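Local coordinates for phosphohistidine phosphatase SixA (Escherichia coli, PDB 1UJC), which removes phosphate from phosphohistidine in the HPt domain of the ArcB sensor, which takes part in the multistep His-Asp phosphorelay, at residues L49-L54 against I106-L111; L119-T124 against S141-F146; M127-A132 against M150-L155. One frame throughout, in Å; residues are numbered along the deposited sequence.

Overall arrangement
All three contacts hang on one mixed sheet of the alpha-beta fold. Interaction 1 joins the ends of the neighbouring parallel strands 47-50 and 102-107 and carries part of the tungstate pocket. Interactions 2 and 3 flank the antiparallel side of the sheet, strands 133-138 and 144-150, one near each end of the outermost strand 144-150. Along the chain interaction 1 is complete before the others begin, whereas the segments of interactions 2 and 3 alternate. Centres lie about 16 Å apart for interactions 1 and 3, and about 20 Å for the other two pairs. Leu109 CD2 packs on the backbone oxygen of Phe128 where interactions 1 and 3 touch, close to the pocket; interaction 2 is remote from it.

Interaction 1. Residues L49-L54 against I106-L111; sequences LVSPFL and ISHLPL. With WO4 (tungstate(VI)ion), chain C.
Ser51 and His108 meet through a short side-chain hydrogen bond, OG to NE2 at 2.7 Å, in which either could be the donor. With OG anti to the backbone N (chi1 162°), the hydroxyl reaches the edge of the imidazole, and it also accepts from Phe53 N, closing an ST turn. At the other ring nitrogen, His108 ND1 donates to tungstate O2 over 2.8 Å. The imidazole is thus gripped at both nitrogens, which should fix its rotation, and Leu109 N adds a bond to tungstate O1 at 3.0 Å. An alanine in place of His108 would probably leave tungstate O2 without this donor and Ser51 OG without its imidazole mate.

Backbone bonds bring the two segments together. Ile106 N donates to Leu49 O (3.0 Å) and Ser51 N to Ile106 O (3.2 Å), the parallel pairing of strands 47-50 and 102-107. As in the histidine phosphatase superfamily, the pocket sits where such strands end: Arg7, His8 and Arg55 complete it with His108 and Leu109, and both arginines bond to the tungstate through NE.

Aromatic contact comes from Phe53, the N-cap residue of helix 54-66. Its ring turns an edge toward the imidazole face in an offset edge-to-face pair, planes at 76° and centroids 5.4 Å apart, while Phe53 CB approaches His108 CE1 at 3.5 Å near the imidazole plane.

Apolar packing is lighter. Val50 CG2 lies 4.1 Å from Ile106 CB, the two side chains side by side on the sheet face covered by helix 54-66, against Ala56 and Leu60.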
ATOM      1  N   LEU A  49       6.048  -1.479   4.146  1.00  9.64           N
ATOM      2  CA  LEU A  49       5.263  -1.444   5.374  1.00 10.40           C
ATOM      3  C   LEU A  49       3.976  -2.198   5.061  1.00 11.71           C
ATOM      4  O   LEU A  49       3.308  -1.900   4.072  1.00 14.02           O
ATOM      5  CB  LEU A  49       4.947   0.003   5.761  1.00  9.78           C
ATOM      6  CG  LEU A  49       6.143   0.961   5.800  1.00 10.82           C
ATOM      7  CD1 LEU A  49       5.669   2.368   6.151  1.00 11.18           C
ATOM      8  CD2 LEU A  49       7.158   0.472   6.823  1.00 12.26           C
ATOM      9  N   VAL A  50       3.629  -3.171   5.892  1.00 11.89           N
ATOM     10  CA  VAL A  50       2.433  -3.967   5.640  1.00 12.01           C
ATOM     11  C   VAL A  50       1.572  -4.219   6.875  1.00 12.18           C
ATOM     12  O   VAL A  50       2.071  -4.269   7.997  1.00 11.59           O
ATOM     13  CB  VAL A  50       2.824  -5.335   5.023  1.00 13.70           C
ATOM     14  CG1 VAL A  50       3.681  -6.123   6.008  1.00 12.16           C
ATOM     15  CG2 VAL A  50       1.576  -6.121   4.631  1.00 14.73           C
ATOM     16  N   SER A  51       0.271  -4.369   6.649  1.00 11.89           N
ATOM     17  CA  SER A  51      -0.677  -4.656   7.713  1.00 11.41           C
ATOM     18  C   SER A  51      -0.427  -6.077   8.208  1.00 11.30           C
ATOM     19  O   SER A  51       0.013  -6.934   7.448  1.00 10.33           O
ATOM     20  CB  SER A  51      -2.106  -4.554   7.185  1.00 11.91           C
ATOM     21  OG  SER A  51      -3.008  -5.221   8.047  1.00 14.54           O
ATOM     22  N   PRO A  52      -0.702  -6.338   9.495  1.00 10.89           N
ATOM     23  CA  PRO A  52      -0.516  -7.656  10.117  1.00 11.97           C
ATOM     24  C   PRO A  52      -1.529  -8.692   9.624  1.00 11.52           C
ATOM     25  O   PRO A  52      -1.356  -9.888   9.842  1.00 11.18           O
ATOM     26  CB  PRO A  52      -0.699  -7.368  11.608  1.00 10.63           C
ATOM     27  CG  PRO A  52      -0.338  -5.921  11.733  1.00 15.97           C
ATOM     28  CD  PRO A  52      -0.999  -5.325  10.518  1.00 12.83           C
ATOM     29  N   PHE A  53      -2.592  -8.227   8.970  1.00 11.02           N
ATOM     30  CA  PHE A  53      -3.627  -9.129   8.473  1.00 11.43           C
ATOM     31  C   PHE A  53      -3.178  -9.947   7.268  1.00 12.41           C
ATOM     32  O   PHE A  53      -2.552  -9.428   6.338  1.00 13.49           O
ATOM     33  CB  PHE A  53      -4.898  -8.347   8.132  1.00 10.90           C
ATOM     34  CG  PHE A  53      -5.636  -7.822   9.339  1.00 12.04           C
ATOM     35  CD1 PHE A  53      -5.148  -8.040  10.628  1.00 12.02           C
ATOM     36  CD2 PHE A  53      -6.814  -7.101   9.187  1.00 11.88           C
ATOM     37  CE1 PHE A  53      -5.824  -7.544  11.744  1.00 13.46           C
ATOM     38  CE2 PHE A  53      -7.495  -6.603  10.296  1.00 13.37           C
ATOM     39  CZ  PHE A  53      -7.001  -6.823  11.574  1.00 10.74           C
ATOM     40  N   LEU A  54      -3.521 -11.231   7.294  1.00 12.51           N
ATOM     41  CA  LEU A  54      -3.140 -12.167   6.244  1.00 12.67           C
ATOM     42  C   LEU A  54      -3.340 -11.691   4.811  1.00 12.23           C
ATOM     43  O   LEU A  54      -2.474 -11.915   3.964  1.00 10.40           O
ATOM     44  CB  LEU A  54      -3.854 -13.512   6.447  1.00 14.12           C
ATOM     45  CG  LEU A  54      -3.373 -14.349   7.643  1.00 15.20           C
ATOM     46  CD1 LEU A  54      -4.007 -15.727   7.612  1.00 16.08           C
ATOM     47  CD2 LEU A  54      -1.867 -14.483   7.589  1.00 17.79           C
ATOM     48  N   ILE A 106       1.091  -1.491   2.053  1.00 14.41           N
ATOM     49  CA  ILE A 106      -0.026  -2.368   1.718  1.00 13.04           C
ATOM     50  C   ILE A 106      -0.975  -2.384   2.906  1.00 13.15           C
ATOM     51  O   ILE A 106      -0.589  -2.776   4.009  1.00 14.14           O
ATOM     52  CB  ILE A 106       0.467  -3.795   1.402  1.00 11.72           C
ATOM     53  CG1 ILE A 106       1.364  -3.766   0.161  1.00 12.52           C
ATOM     54  CG2 ILE A 106      -0.713  -4.712   1.161  1.00 10.72           C
ATOM     55  CD1 ILE A 106       1.941  -5.122  -0.219  1.00 12.31           C
ATOM     56  N   SER A 107      -2.217  -1.963   2.679  1.00 13.54           N
ATOM     57  CA  SER A 107      -3.186  -1.882   3.763  1.00 12.63           C
ATOM     58  C   SER A 107      -4.625  -2.217   3.379  1.00 13.42           C
ATOM     59  O   SER A 107      -4.871  -3.052   2.510  1.00 12.62           O
ATOM     60  CB  SER A 107      -3.125  -0.480   4.375  1.00 13.50           C
ATOM     61  OG  SER A 107      -3.857  -0.397   5.582  1.00 14.32           O
ATOM     62  N   HIS A 108      -5.574  -1.558   4.043  1.00 12.38           N
ATOM     63  CA  HIS A 108      -6.986  -1.808   3.795  1.00 12.55           C
ATOM     64  C   HIS A 108      -7.822  -0.539   3.806  1.00 12.42           C
ATOM     65  O   HIS A 108      -7.341   0.547   4.146  1.00 11.42           O
ATOM     66  CB  HIS A 108      -7.588  -2.714   4.879  1.00 13.90           C
ATOM     67  CG  HIS A 108      -6.663  -3.770   5.398  1.00 12.39           C
ATOM     68  ND1 HIS A 108      -6.968  -5.113   5.338  1.00 12.56           N
ATOM     69  CD2 HIS A 108      -5.474  -3.683   6.039  1.00 13.67           C
ATOM     70  CE1 HIS A 108      -6.005  -5.806   5.918  1.00 13.57           C
ATOM     71  NE2 HIS A 108      -5.087  -4.963   6.353  1.00 10.59           N
ATOM     72  N   LEU A 109      -9.084  -0.700   3.416  1.00 13.59           N
ATOM     73  CA  LEU A 109     -10.043   0.392   3.465  1.00 14.36           C
ATOM     74  C   LEU A 109     -10.406   0.326   4.945  1.00 14.48           C
ATOM     75  O   LEU A 109     -10.378  -0.749   5.539  1.00 14.22           O
ATOM     76  CB  LEU A 109     -11.303   0.077   2.657  1.00 14.98           C
ATOM     77  CG  LEU A 109     -11.287  -0.120   1.141  1.00 14.33           C
ATOM     78  CD1 LEU A 109     -12.678  -0.563   0.702  1.00 15.27           C
ATOM     79  CD2 LEU A 109     -10.886   1.161   0.448  1.00 13.78           C
ATOM     80  N   PRO A 110     -10.761   1.460   5.557  1.00 15.45           N
ATOM     81  CA  PRO A 110     -10.840   2.786   4.947  1.00 15.56           C
ATOM     82  C   PRO A 110      -9.529   3.548   5.114  1.00 15.35           C
ATOM     83  O   PRO A 110      -9.379   4.664   4.604  1.00 15.24           O
ATOM     84  CB  PRO A 110     -11.975   3.429   5.722  1.00 15.61           C
ATOM     85  CG  PRO A 110     -11.691   2.950   7.115  1.00 15.53           C
ATOM     86  CD  PRO A 110     -11.324   1.480   6.920  1.00 15.63           C
ATOM     87  N   LEU A 111      -8.585   2.931   5.822  1.00 13.04           N
ATOM     88  CA  LEU A 111      -7.288   3.547   6.091  1.00 14.20           C
ATOM     89  C   LEU A 111      -6.555   4.105   4.870  1.00 13.30           C
ATOM     90  O   LEU A 111      -6.067   5.231   4.904  1.00 13.22           O
ATOM     91  CB  LEU A 111      -6.379   2.555   6.824  1.00 12.46           C
ATOM     92  CG  LEU A 111      -4.949   3.013   7.141  1.00 14.20           C
ATOM     93  CD1 LEU A 111      -4.946   4.439   7.649  1.00 16.01           C
ATOM     94  CD2 LEU A 111      -4.339   2.070   8.167  1.00 14.41           C
TER
HETATM   95  W   WO4 C 163     -10.542  -4.698   2.951  1.00 16.76           W
HETATM   96  O1  WO4 C 163      -9.778  -3.343   2.189  1.00 14.52           O
HETATM   97  O2  WO4 C 163      -9.501  -5.350   4.175  1.00 18.72           O
HETATM   98  O3  WO4 C 163     -11.058  -5.864   1.785  1.00 23.77           O
HETATM   99  O4  WO4 C 163     -11.967  -4.141   3.759  1.00 16.35           O

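Interaction 2. Residues L119-T124 against S141-F146; sequences LCPGET and SGNGTF
Leu119 O takes the N-H of Gly144 in a hydrogen bond of 2.9 Å, tying the end of helix 111-119 to the start of edge strand 144-150. The chain then leaves the helix at Cys120 and passes through a type II beta turn, Cys120 to Glu123, with Gly122 at positive phi.

Around Gly144 the packing is close. Cys120 CA makes a CA-H...O contact with Gly144 O at 3.3 Å, and Cys120 SG lies against the strand backbone, 3.6 Å from Phe146 N. A beta carbon on Gly144 would run into Leu119 O and crowd this sulfur, a steric reason for glycine here. Cys120 also touches Val136 of the next strand.

Toward solvent the segments meet through water and the exposed Pro121 and Asn143. One water donates to both Pro121 O and Gly144 O. Exposed as both residues are, Asn143 ND2 comes tightly against the CG-CD edge of the proline ring, 3.1 Å from Pro121 CG. At the other end of the contact, the bent Glu123 side chain crosses Phe146 at about a right angle, carboxylate and ring planes 81° apart, and brings OE1 to the ring edge, 3.6 Å from CD2. A second water donates to Glu123 OE2 at 2.7 Å and accepts from Phe146 N at 3.1 Å.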
ATOM      1  N   LEU A 119      -1.967  12.726   4.340  1.00 12.54           N
ATOM      2  CA  LEU A 119      -0.656  13.088   3.809  1.00 12.57           C
ATOM      3  C   LEU A 119      -0.710  14.258   2.830  1.00 11.75           C
ATOM      4  O   LEU A 119       0.218  15.069   2.762  1.00 10.79           O
ATOM      5  CB  LEU A 119      -0.030  11.883   3.097  1.00 10.72           C
ATOM      6  CG  LEU A 119       0.190  10.601   3.901  1.00 10.90           C
ATOM      7  CD1 LEU A 119       0.562   9.476   2.950  1.00 12.50           C
ATOM      8  CD2 LEU A 119       1.281  10.813   4.937  1.00 10.89           C
ATOM      9  N   CYS A 120      -1.804  14.355   2.083  1.00 11.59           N
ATOM     10  CA  CYS A 120      -1.934  15.395   1.069  1.00 12.08           C
ATOM     11  C   CYS A 120      -2.999  16.456   1.306  1.00 12.99           C
ATOM     12  O   CYS A 120      -4.192  16.178   1.237  1.00 13.34           O
ATOM     13  CB  CYS A 120      -2.185  14.743  -0.292  1.00 11.58           C
ATOM     14  SG  CYS A 120      -0.999  13.449  -0.706  1.00 13.15           S
ATOM     15  N   PRO A 121      -2.573  17.695   1.584  1.00 13.95           N
ATOM     16  CA  PRO A 121      -3.512  18.793   1.820  1.00 14.03           C
ATOM     17  C   PRO A 121      -4.410  19.025   0.603  1.00 14.27           C
ATOM     18  O   PRO A 121      -3.959  18.911  -0.535  1.00 13.94           O
ATOM     19  CB  PRO A 121      -2.587  19.978   2.080  1.00 14.71           C
ATOM     20  CG  PRO A 121      -1.423  19.336   2.766  1.00 12.77           C
ATOM     21  CD  PRO A 121      -1.196  18.106   1.915  1.00 12.20           C
ATOM     22  N   GLY A 122      -5.678  19.336   0.852  1.00 13.87           N
ATOM     23  CA  GLY A 122      -6.609  19.602  -0.234  1.00 14.40           C
ATOM     24  C   GLY A 122      -7.238  18.391  -0.898  1.00 14.92           C
ATOM     25  O   GLY A 122      -8.095  18.536  -1.769  1.00 15.18           O
ATOM     26  N   GLU A 123      -6.829  17.197  -0.488  1.00 14.05           N
ATOM     27  CA  GLU A 123      -7.364  15.977  -1.082  1.00 14.04           C
ATOM     28  C   GLU A 123      -8.398  15.307  -0.195  1.00 14.37           C
ATOM     29  O   GLU A 123      -8.249  15.268   1.025  1.00 14.84           O
ATOM     30  CB  GLU A 123      -6.241  14.968  -1.342  1.00 13.83           C
ATOM     31  CG  GLU A 123      -5.131  15.443  -2.255  1.00 14.48           C
ATOM     32  CD  GLU A 123      -5.582  15.639  -3.691  1.00 17.05           C
ATOM     33  OE1 GLU A 123      -6.620  15.054  -4.087  1.00 16.34           O
ATOM     34  OE2 GLU A 123      -4.881  16.365  -4.425  1.00 14.17           O
ATOM     35  N   THR A 124      -9.452  14.793  -0.817  1.00 14.86           N
ATOM     36  CA  THR A 124     -10.483  14.061  -0.090  1.00 14.83           C
ATOM     37  C   THR A 124     -10.062  12.593  -0.191  1.00 14.66           C
ATOM     38  O   THR A 124      -9.279  12.222  -1.068  1.00 14.04           O
ATOM     39  CB  THR A 124     -11.877  14.229  -0.735  1.00 14.75           C
ATOM     40  OG1 THR A 124     -11.819  13.827  -2.108  1.00 15.93           O
ATOM     41  CG2 THR A 124     -12.335  15.674  -0.657  1.00 15.98           C
ATOM     42  N   SER A 141       8.672  17.681   5.647  1.00 18.40           N
ATOM     43  CA  SER A 141       7.771  18.340   6.585  1.00 17.79           C
ATOM     44  C   SER A 141       6.406  17.667   6.624  1.00 18.69           C
ATOM     45  O   SER A 141       5.455  18.208   7.183  1.00 20.21           O
ATOM     46  CB  SER A 141       7.627  19.819   6.227  1.00 18.16           C
ATOM     47  OG  SER A 141       8.866  20.487   6.406  1.00 19.46           O
ATOM     48  N   GLY A 142       6.319  16.481   6.028  1.00 18.69           N
ATOM     49  CA  GLY A 142       5.067  15.744   6.018  1.00 18.58           C
ATOM     50  C   GLY A 142       4.077  16.219   4.973  1.00 18.56           C
ATOM     51  O   GLY A 142       2.914  15.832   5.001  1.00 19.33           O
ATOM     52  N   ASN A 143       4.533  17.053   4.046  1.00 18.38           N
ATOM     53  CA  ASN A 143       3.651  17.565   3.010  1.00 19.59           C
ATOM     54  C   ASN A 143       3.703  16.657   1.783  1.00 17.66           C
ATOM     55  O   ASN A 143       4.746  16.522   1.135  1.00 17.38           O
ATOM     56  CB  ASN A 143       4.054  18.988   2.635  1.00 22.79           C
ATOM     57  CG  ASN A 143       2.857  19.877   2.379  1.00 28.75           C
ATOM     58  OD1 ASN A 143       2.996  21.088   2.168  1.00 33.08           O
ATOM     59  ND2 ASN A 143       1.669  19.284   2.403  1.00 29.09           N
ATOM     60  N   GLY A 144       2.573  16.036   1.471  1.00 15.69           N
ATOM     61  CA  GLY A 144       2.527  15.133   0.342  1.00 13.80           C
ATOM     62  C   GLY A 144       1.674  15.609  -0.809  1.00 12.98           C
ATOM     63  O   GLY A 144       0.704  16.344  -0.628  1.00 12.31           O
ATOM     64  N   THR A 145       2.051  15.172  -2.002  1.00 12.94           N
ATOM     65  CA  THR A 145       1.350  15.513  -3.229  1.00 13.69           C
ATOM     66  C   THR A 145       0.774  14.230  -3.825  1.00 13.47           C
ATOM     67  O   THR A 145       1.495  13.246  -3.989  1.00 12.27           O
ATOM     68  CB  THR A 145       2.316  16.135  -4.243  1.00 14.61           C
ATOM     69  OG1 THR A 145       2.760  17.405  -3.755  1.00 18.00           O
ATOM     70  CG2 THR A 145       1.644  16.313  -5.585  1.00 18.43           C
ATOM     71  N   PHE A 146      -0.521  14.248  -4.136  1.00 12.02           N
ATOM     72  CA  PHE A 146      -1.204  13.096  -4.727  1.00 13.09           C
ATOM     73  C   PHE A 146      -0.962  13.110  -6.240  1.00 13.36           C
ATOM     74  O   PHE A 146      -1.606  13.856  -6.980  1.00 12.26           O
ATOM     75  CB  PHE A 146      -2.702  13.174  -4.408  1.00 14.15           C
ATOM     76  CG  PHE A 146      -3.493  11.969  -4.839  1.00 14.79           C
ATOM     77  CD1 PHE A 146      -2.876  10.736  -5.035  1.00 13.41           C
ATOM     78  CD2 PHE A 146      -4.871  12.065  -5.010  1.00 16.05           C
ATOM     79  CE1 PHE A 146      -3.612   9.618  -5.396  1.00 12.54           C
ATOM     80  CE2 PHE A 146      -5.625  10.948  -5.371  1.00 15.96           C
ATOM     81  CZ  PHE A 146      -4.992   9.720  -5.565  1.00 17.44           C
TER
HETATM   82  O   HOH W   1      -1.438  18.236  -1.591  1.00 16.19           O
HETATM   83  O   HOH W   2      -2.278  16.853  -4.083  1.00 18.65           O

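Interaction 3. Residues M127-A132 against M150-L155; sequences MFTTSA and MSPCNL
Pro152 fits against the type II beta turn formed by Thr129 to Ala132, which leads into strand 133-138. Its ring uses two carbons: CG stands 3.5 Å from Thr130 O and 3.7 Å from Ser131 CB, while CD faces Thr130 O from a similar distance. The same CD reaches the Thr129 hydroxyl, as the two side chains slide past each other in opposite directions. With no direct hydrogen bond between the segments, the contact rests on carbon packing and close approaches to oxygen.

Next to the proline, Ser151 offers its CB, 3.4 Å from Thr129 OG1 and 3.9 Å from Ala132 CB. At the sheet end, Ala132 CA makes a CA-H...O contact with Met150 O at 3.3 Å, where strands 133-138 and 144-150 come together; Met150 and Ile133 pair there through their backbones.

Behind this first shell, Ala132 N donates to Thr129 O and closes the turn, with Ser131 at positive phi. Ser131 OG bonds to Ser31 OG of helix 25-40, and the backbones of Ser131 and Ala132 bond to Arg7, a residue of the tungstate pocket. The CB of Thr130 points away from 150-155; its side chain touches Arg7 and comes within about 5 Å of the tungstate, placing one side of the turn beside the pocket.

With OG1 between the backbone N and the carbonyl carbon (chi1 69°), the Thr129 hydroxyl is brought to Ser151 CB and to a water. That water bridges the segments, 2.8 Å from Thr129 OG1 and accepting a weak bond from Cys153 N at 3.4 Å.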
ATOM      1  N   MET A 127     -11.129   6.798  -3.730  1.00 16.43           N
ATOM      2  CA  MET A 127     -11.705   5.453  -3.782  1.00 18.87           C
ATOM      3  C   MET A 127     -10.652   4.426  -4.240  1.00 18.78           C
ATOM      4  O   MET A 127     -10.016   4.598  -5.283  1.00 19.82           O
ATOM      5  CB  MET A 127     -12.891   5.444  -4.753  1.00 22.81           C
ATOM      6  CG  MET A 127     -13.472   4.063  -5.040  1.00 27.92           C
ATOM      7  SD  MET A 127     -14.536   3.442  -3.728  1.00 36.89           S
ATOM      8  CE  MET A 127     -16.130   4.265  -4.141  1.00 30.65           C
ATOM      9  N   PHE A 128     -10.495   3.358  -3.462  1.00 16.60           N
ATOM     10  CA  PHE A 128      -9.522   2.299  -3.733  1.00 15.86           C
ATOM     11  C   PHE A 128     -10.147   0.943  -4.089  1.00 15.92           C
ATOM     12  O   PHE A 128     -10.836   0.348  -3.267  1.00 16.10           O
ATOM     13  CB  PHE A 128      -8.643   2.073  -2.495  1.00 14.36           C
ATOM     14  CG  PHE A 128      -7.426   2.953  -2.422  1.00 15.91           C
ATOM     15  CD1 PHE A 128      -6.233   2.562  -3.027  1.00 14.81           C
ATOM     16  CD2 PHE A 128      -7.455   4.144  -1.707  1.00 13.69           C
ATOM     17  CE1 PHE A 128      -5.087   3.345  -2.912  1.00 16.88           C
ATOM     18  CE2 PHE A 128      -6.313   4.935  -1.588  1.00 14.93           C
ATOM     19  CZ  PHE A 128      -5.131   4.534  -2.190  1.00 14.68           C
ATOM     20  N   THR A 129      -9.908   0.450  -5.299  1.00 14.64           N
ATOM     21  CA  THR A 129     -10.420  -0.872  -5.662  1.00 15.95           C
ATOM     22  C   THR A 129      -9.309  -1.815  -5.187  1.00 14.95           C
ATOM     23  O   THR A 129      -8.191  -1.360  -4.938  1.00 13.02           O
ATOM     24  CB  THR A 129     -10.602  -1.021  -7.179  1.00 16.14           C
ATOM     25  OG1 THR A 129      -9.322  -1.037  -7.819  1.00 16.45           O
ATOM     26  CG2 THR A 129     -11.423   0.145  -7.730  1.00 18.04           C
ATOM     27  N   THR A 130      -9.590  -3.108  -5.048  1.00 13.59           N
ATOM     28  CA  THR A 130      -8.549  -4.022  -4.578  1.00 14.01           C
ATOM     29  C   THR A 130      -7.306  -3.999  -5.474  1.00 13.92           C
ATOM     30  O   THR A 130      -7.411  -3.937  -6.698  1.00 13.81           O
ATOM     31  CB  THR A 130      -9.072  -5.479  -4.451  1.00 13.77           C
ATOM     32  OG1 THR A 130      -9.694  -5.881  -5.677  1.00 16.08           O
ATOM     33  CG2 THR A 130     -10.077  -5.590  -3.313  1.00 12.66           C
ATOM     34  N   SER A 131      -6.133  -4.036  -4.844  1.00 12.55           N
ATOM     35  CA  SER A 131      -4.846  -4.012  -5.541  1.00 12.37           C
ATOM     36  C   SER A 131      -4.501  -2.658  -6.160  1.00 11.73           C
ATOM     37  O   SER A 131      -3.423  -2.496  -6.725  1.00 12.91           O
ATOM     38  CB  SER A 131      -4.796  -5.088  -6.633  1.00 12.86           C
ATOM     39  OG  SER A 131      -4.786  -6.394  -6.081  1.00 14.78           O
ATOM     40  N   ALA A 132      -5.408  -1.689  -6.055  1.00 10.91           N
ATOM     41  CA  ALA A 132      -5.170  -0.356  -6.608  1.00 11.69           C
ATOM     42  C   ALA A 132      -4.027   0.327  -5.860  1.00 10.76           C
ATOM     43  O   ALA A 132      -3.828   0.089  -4.672  1.00 11.83           O
ATOM     44  CB  ALA A 132      -6.437   0.490  -6.509  1.00  9.86           C
ATOM     45  N   MET A 150      -3.698   4.130  -9.826  1.00 16.46           N
ATOM     46  CA  MET A 150      -3.833   3.128 -10.872  1.00 17.11           C
ATOM     47  C   MET A 150      -4.543   1.907 -10.311  1.00 16.83           C
ATOM     48  O   MET A 150      -4.288   1.509  -9.181  1.00 16.50           O
ATOM     49  CB  MET A 150      -2.442   2.737 -11.383  1.00 17.07           C
ATOM     50  CG  MET A 150      -2.425   1.677 -12.472  1.00 18.64           C
ATOM     51  SD  MET A 150      -3.225   2.212 -13.994  1.00 17.32           S
ATOM     52  CE  MET A 150      -2.112   3.518 -14.518  1.00 18.66           C
ATOM     53  N   SER A 151      -5.437   1.312 -11.093  1.00 18.17           N
ATOM     54  CA  SER A 151      -6.147   0.125 -10.622  1.00 18.13           C
ATOM     55  C   SER A 151      -6.099  -0.992 -11.660  1.00 18.08           C
ATOM     56  O   SER A 151      -5.897  -0.738 -12.851  1.00 16.88           O
ATOM     57  CB  SER A 151      -7.599   0.478 -10.269  1.00 18.98           C
ATOM     58  OG  SER A 151      -8.285   1.037 -11.371  1.00 22.30           O
ATOM     59  N   PRO A 152      -6.272  -2.252 -11.221  1.00 17.57           N
ATOM     60  CA  PRO A 152      -6.238  -3.394 -12.135  1.00 18.77           C
ATOM     61  C   PRO A 152      -7.129  -3.225 -13.364  1.00 19.81           C
ATOM     62  O   PRO A 152      -6.811  -3.734 -14.438  1.00 20.44           O
ATOM     63  CB  PRO A 152      -6.693  -4.555 -11.253  1.00 17.94           C
ATOM     64  CG  PRO A 152      -6.173  -4.173  -9.920  1.00 18.18           C
ATOM     65  CD  PRO A 152      -6.529  -2.704  -9.842  1.00 18.40           C
ATOM     66  N   CYS A 153      -8.242  -2.515 -13.213  1.00 20.46           N
ATOM     67  CA  CYS A 153      -9.141  -2.323 -14.343  1.00 22.25           C
ATOM     68  C   CYS A 153      -8.601  -1.313 -15.350  1.00 22.35           C
ATOM     69  O   CYS A 153      -8.813  -1.469 -16.551  1.00 24.22           O
ATOM     70  CB  CYS A 153     -10.533  -1.889 -13.866  1.00 22.78           C
ATOM     71  SG  CYS A 153     -10.714  -0.139 -13.445  1.00 26.07           S
ATOM     72  N   ASN A 154      -7.905  -0.283 -14.875  1.00 23.13           N
ATOM     73  CA  ASN A 154      -7.355   0.725 -15.785  1.00 24.85           C
ATOM     74  C   ASN A 154      -6.148   0.160 -16.520  1.00 26.16           C
ATOM     75  O   ASN A 154      -5.470   0.865 -17.264  1.00 27.59           O
ATOM     76  CB  ASN A 154      -6.929   1.987 -15.035  1.00 24.04           C
ATOM     77  CG  ASN A 154      -6.491   3.106 -15.978  1.00 24.70           C
ATOM     78  OD1 ASN A 154      -5.705   3.973 -15.607  1.00 23.40           O
ATOM     79  ND2 ASN A 154      -7.011   3.090 -17.204  1.00 23.96           N
ATOM     80  N   LEU A 155      -5.858  -1.110 -16.276  1.00 27.03           N
ATOM     81  CA  LEU A 155      -4.749  -1.783 -16.939  1.00 29.04           C
ATOM     82  C   LEU A 155      -5.393  -2.899 -17.750  1.00 31.34           C
ATOM     83  O   LEU A 155      -5.157  -3.019 -18.956  1.00 33.28           O
ATOM     84  CB  LEU A 155      -3.778  -2.387 -15.917  1.00 28.94           C
ATOM     85  CG  LEU A 155      -3.067  -1.465 -14.920  1.00 29.54           C
ATOM     86  CD1 LEU A 155      -2.124  -2.288 -14.054  1.00 29.72           C
ATOM     87  CD2 LEU A 155      -2.285  -0.395 -15.667  1.00 29.96           C
TER
HETATM   88  O   HOH W   3      -9.945  -2.308 -10.231  1.00 16.66           O